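Local coordinates for protein DNA polymerase (PDB 5MDN) that probably catalyses template-directed DNA synthesis, adding deoxyribonucleotides from their triphosphates to a growing DNA strand with release of diphosphate, at residues Val187-Val200 with Leu329-Leu341. Residues are numbered along the deposited sequence; the frame is centred on the assembly and turned at random.
Sequences VMLAVKTSDGREEV and LMRYVLDDVRSTL
Ala190 meets the helix between two valines: its CB lies 3.5 Å from CG1 of Val333 and 3.9 Å from CG1 of Val337. The other methyl of Val337, CG2, rests on the backbone N and CB of Lys192. Toward the start of the helix, Met188 and Met330 cross at about a right angle, with Met188 CE 3.7 Å from Met330 CB. Val200, on the edge strand, packs its CG2 3.5 Å from Leu334 CD2.

The other end is partly polar. Lys192 has CG anti to its backbone N (chi1 -169°), which carries its aliphatic chain between Arg338 CG and Leu341 CD2. Its NZ is modelled in a salt bridge to Glu198 OE2 across the hairpin, at a separation too short to be trusted in detail. Glu198 OE2 also pairs with Arg338 NE at 3.2 Å, so Lys192, Glu198 and Arg338 form a salt-bridge network. The carboxylate stands nearly upright on the guanidinium, the planes 88° apart, and OE1 sits over one guanidinium face near its rim. A leucine in place of Arg338 would probably leave Glu198 without its charged partner on the helix.

Backbone pairing of Val191 with Glu199 holds the two strands together, and helix 209-222 packs against the hairpin through Leu189 and Thr193. Helix 326-356 thus lies on a mixed five-stranded sheet of the RNase H-like exonuclease domain. The Val337 side chain lies about 4 Å from that of Asp169, a magnesium ligand whose ion is not bound to this chain in the model, so the packing borders what is probably the exonuclease metal site.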
ATOM      1  N   VAL A 187     -26.323   4.505  -8.524  1.00 69.22           N
ATOM      2  CA  VAL A 187     -27.258   3.688  -9.294  1.00 70.00           C
ATOM      3  C   VAL A 187     -27.423   2.305  -8.670  1.00 68.61           C
ATOM      4  O   VAL A 187     -28.546   1.818  -8.497  1.00 66.26           O
ATOM      5  CB  VAL A 187     -26.799   3.612 -10.764  1.00 73.83           C
ATOM      6  CG1 VAL A 187     -26.967   2.208 -11.328  1.00 76.93           C
ATOM      7  CG2 VAL A 187     -27.562   4.626 -11.610  1.00 74.85           C
ATOM      8  N   MET A 188     -26.314   1.651  -8.321  1.00 67.94           N
ATOM      9  CA  MET A 188     -26.360   0.321  -7.733  1.00 69.18           C
ATOM     10  C   MET A 188     -25.332   0.220  -6.617  1.00 67.35           C
ATOM     11  O   MET A 188     -24.288   0.877  -6.650  1.00 67.25           O
ATOM     12  CB  MET A 188     -26.092  -0.773  -8.779  1.00 72.17           C
ATOM     13  CG  MET A 188     -27.317  -1.236  -9.551  1.00 76.57           C
ATOM     14  SD  MET A 188     -26.907  -2.551 -10.716  1.00 84.01           S
ATOM     15  CE  MET A 188     -28.539  -3.135 -11.165  1.00 84.28           C
ATOM     16  N   LEU A 189     -25.644  -0.608  -5.624  1.00 66.60           N
ATOM     17  CA  LEU A 189     -24.722  -0.871  -4.522  1.00 64.06           C
ATOM     18  C   LEU A 189     -24.946  -2.305  -4.065  1.00 63.74           C
ATOM     19  O   LEU A 189     -26.008  -2.621  -3.520  1.00 66.18           O
ATOM     20  CB  LEU A 189     -24.938   0.115  -3.374  1.00 63.74           C
ATOM     21  CG  LEU A 189     -23.905   0.179  -2.244  1.00 63.49           C
ATOM     22  CD1 LEU A 189     -23.916   1.558  -1.603  1.00 62.49           C
ATOM     23  CD2 LEU A 189     -24.153  -0.890  -1.193  1.00 64.43           C
ATOM     24  N   ALA A 190     -23.955  -3.164  -4.280  1.00 62.38           N
ATOM     25  CA  ALA A 190     -24.017  -4.543  -3.826  1.00 62.74           C
ATOM     26  C   ALA A 190     -23.226  -4.723  -2.538  1.00 62.67           C
ATOM     27  O   ALA A 190     -22.261  -4.002  -2.272  1.00 59.98           O
ATOM     28  CB  ALA A 190     -23.482  -5.502  -4.888  1.00 63.98           C
ATOM     29  N   VAL A 191     -23.650  -5.698  -1.739  1.00 59.98           N
ATOM     30  CA  VAL A 191     -22.943  -6.097  -0.531  1.00 60.07           C
ATOM     31  C   VAL A 191     -22.841  -7.615  -0.512  1.00 60.98           C
ATOM     32  O   VAL A 191     -23.753  -8.316  -0.964  1.00 62.88           O
ATOM     33  CB  VAL A 191     -23.639  -5.579   0.750  1.00 60.38           C
ATOM     34  CG1 VAL A 191     -23.676  -4.058   0.766  1.00 60.32           C
ATOM     35  CG2 VAL A 191     -25.051  -6.145   0.866  1.00 60.72           C
ATOM     36  N   LYS A 192     -21.716  -8.122  -0.011  1.00 62.23           N
ATOM     37  CA  LYS A 192     -21.520  -9.549   0.186  1.00 61.51           C
ATOM     38  C   LYS A 192     -20.835  -9.752   1.529  1.00 59.89           C
ATOM     39  O   LYS A 192     -20.014  -8.933   1.950  1.00 55.23           O
ATOM     40  CB  LYS A 192     -20.695 -10.174  -0.950  1.00 63.50           C
ATOM     41  CG  LYS A 192     -20.671 -11.696  -0.937  1.00 64.99           C
ATOM     42  CD  LYS A 192     -19.978 -12.260  -2.167  1.00 68.04           C
ATOM     43  CE  LYS A 192     -19.725 -13.754  -2.022  1.00 68.31           C
ATOM     44  NZ  LYS A 192     -20.981 -14.549  -2.091  1.00 68.43           N
ATOM     45  N   THR A 193     -21.175 -10.851   2.195  1.00 59.27           N
ATOM     46  CA  THR A 193     -20.854 -11.035   3.601  1.00 64.90           C
ATOM     47  C   THR A 193     -20.176 -12.380   3.811  1.00 66.86           C
ATOM     48  O   THR A 193     -20.317 -13.307   3.009  1.00 69.84           O
ATOM     49  CB  THR A 193     -22.106 -10.960   4.494  1.00 70.42           C
ATOM     50  OG1 THR A 193     -22.848 -12.181   4.383  1.00 76.74           O
ATOM     51  CG2 THR A 193     -22.996  -9.799   4.086  1.00 74.19           C
ATOM     52  N   SER A 194     -19.429 -12.471   4.911  1.00 69.68           N
ATOM     53  CA  SER A 194     -18.759 -13.721   5.246  1.00 69.44           C
ATOM     54  C   SER A 194     -19.753 -14.806   5.642  1.00 72.57           C
ATOM     55  O   SER A 194     -19.447 -15.997   5.513  1.00 75.69           O
ATOM     56  CB  SER A 194     -17.749 -13.488   6.369  1.00 67.50           C
ATOM     57  OG  SER A 194     -18.349 -12.820   7.464  1.00 67.25           O
ATOM     58  N   ASP A 195     -20.928 -14.422   6.147  1.00 73.07           N
ATOM     59  CA  ASP A 195     -21.996 -15.393   6.373  1.00 76.70           C
ATOM     60  C   ASP A 195     -22.356 -16.122   5.084  1.00 76.80           C
ATOM     61  O   ASP A 195     -22.511 -17.349   5.071  1.00 86.18           O
ATOM     62  CB  ASP A 195     -23.227 -14.700   6.958  1.00 81.79           C
ATOM     63  CG  ASP A 195     -23.070 -14.364   8.427  1.00 89.63           C
ATOM     64  OD1 ASP A 195     -22.063 -14.792   9.033  1.00 95.74           O
ATOM     65  OD2 ASP A 195     -23.957 -13.674   8.974  1.00 92.04           O
ATOM     66  N   GLY A 196     -22.490 -15.378   3.987  1.00 78.21           N
ATOM     67  CA  GLY A 196     -22.940 -15.952   2.735  1.00 74.64           C
ATOM     68  C   GLY A 196     -24.036 -15.139   2.079  1.00 72.79           C
ATOM     69  O   GLY A 196     -24.567 -15.531   1.033  1.00 74.68           O
ATOM     70  N   ARG A 197     -24.392 -14.009   2.684  1.00 67.08           N
ATOM     71  CA  ARG A 197     -25.445 -13.162   2.143  1.00 70.68           C
ATOM     72  C   ARG A 197     -24.924 -12.308   0.994  1.00 70.19           C
ATOM     73  O   ARG A 197     -23.758 -11.901   0.967  1.00 71.25           O
ATOM     74  CB  ARG A 197     -26.021 -12.242   3.223  1.00 73.61           C
ATOM     75  CG  ARG A 197     -26.529 -12.935   4.477  1.00 78.36           C
ATOM     76  CD  ARG A 197     -27.113 -11.899   5.428  1.00 80.71           C
ATOM     77  NE  ARG A 197     -26.889 -12.215   6.834  1.00 83.19           N
ATOM     78  CZ  ARG A 197     -27.119 -11.364   7.830  1.00 86.64           C
ATOM     79  NH1 ARG A 197     -27.581 -10.147   7.572  1.00 87.56           N
ATOM     80  NH2 ARG A 197     -26.891 -11.729   9.084  1.00 85.42           N
ATOM     81  N   GLU A 198     -25.812 -12.039   0.036  1.00 66.45           N
ATOM     82  CA  GLU A 198     -25.586 -11.022  -0.980  1.00 68.67           C
ATOM     83  C   GLU A 198     -26.884 -10.272  -1.233  1.00 68.50           C
ATOM     84  O   GLU A 198     -27.958 -10.877  -1.258  1.00 76.45           O
ATOM     85  CB  GLU A 198     -25.104 -11.624  -2.308  1.00 70.06           C
ATOM     86  CG  GLU A 198     -23.965 -12.621  -2.219  1.00 73.45           C
ATOM     87  CD  GLU A 198     -23.509 -13.084  -3.590  1.00 75.04           C
ATOM     88  OE1 GLU A 198     -23.881 -12.430  -4.587  1.00 74.77           O
ATOM     89  OE2 GLU A 198     -22.786 -14.098  -3.675  1.00 76.63           O
ATOM     90  N   GLU A 199     -26.774  -8.962  -1.444  1.00 67.49           N
ATOM     91  CA  GLU A 199     -27.914  -8.134  -1.811  1.00 73.20           C
ATOM     92  C   GLU A 199     -27.426  -6.959  -2.644  1.00 68.89           C
ATOM     93  O   GLU A 199     -26.295  -6.492  -2.487  1.00 68.13           O
ATOM     94  CB  GLU A 199     -28.703  -7.616  -0.599  1.00 81.75           C
ATOM     95  CG  GLU A 199     -29.622  -8.644   0.043  1.00 87.95           C
ATOM     96  CD  GLU A 199     -30.609  -8.023   1.010  1.00 95.31           C
ATOM     97  OE1 GLU A 199     -30.600  -6.783   1.158  1.00 96.36           O
ATOM     98  OE2 GLU A 199     -31.398  -8.777   1.619  1.00100.26           O
ATOM     99  N   VAL A 200     -28.296  -6.493  -3.536  1.00 73.98           N
ATOM    100  CA  VAL A 200     -28.025  -5.348  -4.396  1.00 73.77           C
ATOM    101  C   VAL A 200     -29.175  -4.366  -4.237  1.00 71.80           C
ATOM    102  O   VAL A 200     -30.333  -4.712  -4.501  1.00 73.18           O
ATOM    103  CB  VAL A 200     -27.864  -5.751  -5.869  1.00 73.34           C
ATOM    104  CG1 VAL A 200     -27.324  -4.581  -6.677  1.00 73.28           C
ATOM    105  CG2 VAL A 200     -26.952  -6.958  -5.991  1.00 72.14           C
ATOM    106  N   LEU A 329     -25.702  -5.252 -16.192  1.00 87.01           N
ATOM    107  CA  LEU A 329     -25.006  -4.307 -15.328  1.00 82.20           C
ATOM    108  C   LEU A 329     -25.034  -4.772 -13.879  1.00 77.80           C
ATOM    109  O   LEU A 329     -24.098  -4.498 -13.120  1.00 71.49           O
ATOM    110  CB  LEU A 329     -25.632  -2.918 -15.451  1.00 81.71           C
ATOM    111  CG  LEU A 329     -25.041  -1.814 -14.566  1.00 82.61           C
ATOM    112  CD1 LEU A 329     -23.608  -1.502 -14.970  1.00 83.77           C
ATOM    113  CD2 LEU A 329     -25.903  -0.561 -14.610  1.00 81.19           C
ATOM    114  N   MET A 330     -26.094  -5.481 -13.485  1.00 76.01           N
ATOM    115  CA  MET A 330     -26.155  -6.041 -12.140  1.00 80.30           C
ATOM    116  C   MET A 330     -25.092  -7.114 -11.946  1.00 81.37           C
ATOM    117  O   MET A 330     -24.323  -7.071 -10.979  1.00 90.83           O
ATOM    118  CB  MET A 330     -27.548  -6.617 -11.885  1.00 81.88           C
ATOM    119  CG  MET A 330     -27.874  -6.865 -10.425  1.00 84.35           C
ATOM    120  SD  MET A 330     -29.475  -7.665 -10.222  1.00 93.42           S
ATOM    121  CE  MET A 330     -30.147  -6.730  -8.852  1.00 91.64           C
ATOM    122  N   ARG A 331     -25.009  -8.067 -12.878  1.00 84.89           N
ATOM    123  CA  ARG A 331     -24.027  -9.139 -12.745  1.00 82.55           C
ATOM    124  C   ARG A 331     -22.603  -8.602 -12.798  1.00 76.42           C
ATOM    125  O   ARG A 331     -21.700  -9.172 -12.173  1.00 72.62           O
ATOM    126  CB  ARG A 331     -24.256 -10.204 -13.814  1.00 87.36           C
ATOM    127  CG  ARG A 331     -23.386 -11.425 -13.617  1.00 90.13           C
ATOM    128  CD  ARG A 331     -24.233 -12.680 -13.558  1.00 92.69           C
ATOM    129  NE  ARG A 331     -23.543 -13.761 -12.859  1.00 94.59           N
ATOM    130  CZ  ARG A 331     -24.154 -14.802 -12.302  1.00 91.06           C
ATOM    131  NH1 ARG A 331     -25.476 -14.909 -12.361  1.00 89.80           N
ATOM    132  NH2 ARG A 331     -23.445 -15.737 -11.685  1.00 88.44           N
ATOM    133  N   TYR A 332     -22.381  -7.515 -13.537  1.00 78.81           N
ATOM    134  CA  TYR A 332     -21.106  -6.813 -13.452  1.00 74.81           C
ATOM    135  C   TYR A 332     -20.838  -6.366 -12.019  1.00 69.85           C
ATOM    136  O   TYR A 332     -19.724  -6.520 -11.504  1.00 72.33           O
ATOM    137  CB  TYR A 332     -21.107  -5.617 -14.407  1.00 74.64           C
ATOM    138  CG  TYR A 332     -19.890  -4.720 -14.305  1.00 75.87           C
ATOM    139  CD1 TYR A 332     -18.676  -5.091 -14.872  1.00 75.11           C
ATOM    140  CD2 TYR A 332     -19.961  -3.496 -13.651  1.00 75.66           C
ATOM    141  CE1 TYR A 332     -17.565  -4.270 -14.780  1.00 74.91           C
ATOM    142  CE2 TYR A 332     -18.857  -2.671 -13.557  1.00 76.16           C
ATOM    143  CZ  TYR A 332     -17.661  -3.062 -14.123  1.00 74.80           C
ATOM    144  OH  TYR A 332     -16.558  -2.246 -14.033  1.00 73.04           O
ATOM    145  N   VAL A 333     -21.853  -5.799 -11.364  1.00 69.33           N
ATOM    146  CA  VAL A 333     -21.702  -5.358  -9.982  1.00 68.44           C
ATOM    147  C   VAL A 333     -21.510  -6.555  -9.052  1.00 68.95           C
ATOM    148  O   VAL A 333     -20.711  -6.498  -8.109  1.00 72.67           O
ATOM    149  CB  VAL A 333     -22.910  -4.494  -9.575  1.00 70.06           C
ATOM    150  CG1 VAL A 333     -22.951  -4.294  -8.081  1.00 70.74           C
ATOM    151  CG2 VAL A 333     -22.869  -3.158 -10.292  1.00 70.04           C
ATOM    152  N   LEU A 334     -22.225  -7.659  -9.304  1.00 67.76           N
ATOM    153  CA  LEU A 334     -22.059  -8.845  -8.464  1.00 70.22           C
ATOM    154  C   LEU A 334     -20.677  -9.464  -8.637  1.00 69.80           C
ATOM    155  O   LEU A 334     -20.062  -9.899  -7.658  1.00 68.05           O
ATOM    156  CB  LEU A 334     -23.136  -9.889  -8.762  1.00 72.32           C
ATOM    157  CG  LEU A 334     -24.501  -9.805  -8.071  1.00 72.96           C
ATOM    158  CD1 LEU A 334     -24.330  -9.656  -6.564  1.00 73.46           C
ATOM    159  CD2 LEU A 334     -25.364  -8.694  -8.627  1.00 73.52           C
ATOM    160  N   ASP A 335     -20.175  -9.518  -9.872  1.00 68.84           N
ATOM    161  CA  ASP A 335     -18.829 -10.035 -10.088  1.00 70.80           C
ATOM    162  C   ASP A 335     -17.776  -9.147  -9.439  1.00 65.97           C
ATOM    163  O   ASP A 335     -16.713  -9.635  -9.041  1.00 64.07           O
ATOM    164  CB  ASP A 335     -18.558 -10.191 -11.584  1.00 78.53           C
ATOM    165  CG  ASP A 335     -19.305 -11.364 -12.191  1.00 85.69           C
ATOM    166  OD1 ASP A 335     -19.660 -12.295 -11.436  1.00 88.39           O
ATOM    167  OD2 ASP A 335     -19.535 -11.360 -13.419  1.00 83.79           O
ATOM    168  N   ASP A 336     -18.046  -7.844  -9.330  1.00 66.50           N
ATOM    169  CA  ASP A 336     -17.153  -6.959  -8.589  1.00 63.82           C
ATOM    170  C   ASP A 336     -17.101  -7.339  -7.113  1.00 62.31           C
ATOM    171  O   ASP A 336     -16.025  -7.588  -6.558  1.00 61.00           O
ATOM    172  CB  ASP A 336     -17.596  -5.504  -8.755  1.00 64.65           C
ATOM    173  CG  ASP A 336     -17.130  -4.893 -10.062  1.00 67.17           C
ATOM    174  OD1 ASP A 336     -16.149  -5.402 -10.641  1.00 68.73           O
ATOM    175  OD2 ASP A 336     -17.737  -3.897 -10.507  1.00 73.18           O
ATOM    176  N   VAL A 337     -18.265  -7.384  -6.457  1.00 59.92           N
ATOM    177  CA  VAL A 337     -18.296  -7.624  -5.015  1.00 61.74           C
ATOM    178  C   VAL A 337     -17.882  -9.054  -4.685  1.00 61.99           C
ATOM    179  O   VAL A 337     -17.282  -9.304  -3.632  1.00 64.79           O
ATOM    180  CB  VAL A 337     -19.686  -7.278  -4.444  1.00 64.05           C
ATOM    181  CG1 VAL A 337     -20.738  -8.288  -4.892  1.00 65.63           C
ATOM    182  CG2 VAL A 337     -19.632  -7.189  -2.925  1.00 65.70           C
ATOM    183  N   ARG A 338     -18.180 -10.016  -5.565  1.00 63.40           N
ATOM    184  CA  ARG A 338     -17.715 -11.381  -5.338  1.00 60.82           C
ATOM    185  C   ARG A 338     -16.199 -11.469  -5.448  1.00 58.34           C
ATOM    186  O   ARG A 338     -15.558 -12.207  -4.690  1.00 57.55           O
ATOM    187  CB  ARG A 338     -18.390 -12.345  -6.313  1.00 63.30           C
ATOM    188  CG  ARG A 338     -19.778 -12.784  -5.871  1.00 66.28           C
ATOM    189  CD  ARG A 338     -20.694 -13.069  -7.051  1.00 70.84           C
ATOM    190  NE  ARG A 338     -21.695 -14.085  -6.729  1.00 75.63           N
ATOM    191  CZ  ARG A 338     -22.804 -14.290  -7.430  1.00 77.68           C
ATOM    192  NH1 ARG A 338     -23.066 -13.544  -8.495  1.00 75.09           N
ATOM    193  NH2 ARG A 338     -23.657 -15.237  -7.062  1.00 80.31           N
ATOM    194  N   SER A 339     -15.608 -10.733  -6.393  1.00 60.42           N
ATOM    195  CA  SER A 339     -14.152 -10.660  -6.468  1.00 60.70           C
ATOM    196  C   SER A 339     -13.571  -9.938  -5.257  1.00 58.73           C
ATOM    197  O   SER A 339     -12.519 -10.331  -4.738  1.00 58.13           O
ATOM    198  CB  SER A 339     -13.729  -9.967  -7.762  1.00 61.53           C
ATOM    199  OG  SER A 339     -14.099 -10.733  -8.895  1.00 62.41           O
ATOM    200  N   THR A 340     -14.236  -8.871  -4.803  1.00 58.49           N
ATOM    201  CA  THR A 340     -13.736  -8.105  -3.664  1.00 55.13           C
ATOM    202  C   THR A 340     -13.656  -8.970  -2.413  1.00 53.40           C
ATOM    203  O   THR A 340     -12.636  -8.980  -1.714  1.00 53.92           O
ATOM    204  CB  THR A 340     -14.624  -6.885  -3.422  1.00 55.27           C
ATOM    205  OG1 THR A 340     -14.594  -6.031  -4.573  1.00 56.31           O
ATOM    206  CG2 THR A 340     -14.139  -6.106  -2.207  1.00 55.31           C
ATOM    207  N   LEU A 341     -14.727  -9.708  -2.111  1.00 52.57           N
ATOM    208  CA  LEU A 341     -14.682 -10.624  -0.977  1.00 56.71           C
ATOM    209  C   LEU A 341     -13.734 -11.786  -1.240  1.00 57.73           C
ATOM    210  O   LEU A 341     -13.127 -12.315  -0.301  1.00 59.73           O
ATOM    211  CB  LEU A 341     -16.086 -11.140  -0.656  1.00 59.17           C
ATOM    212  CG  LEU A 341     -16.211 -11.927   0.651  1.00 61.84           C
ATOM    213  CD1 LEU A 341     -15.765 -11.073   1.826  1.00 62.22           C
ATOM    214  CD2 LEU A 341     -17.633 -12.422   0.858  1.00 64.06           C
TER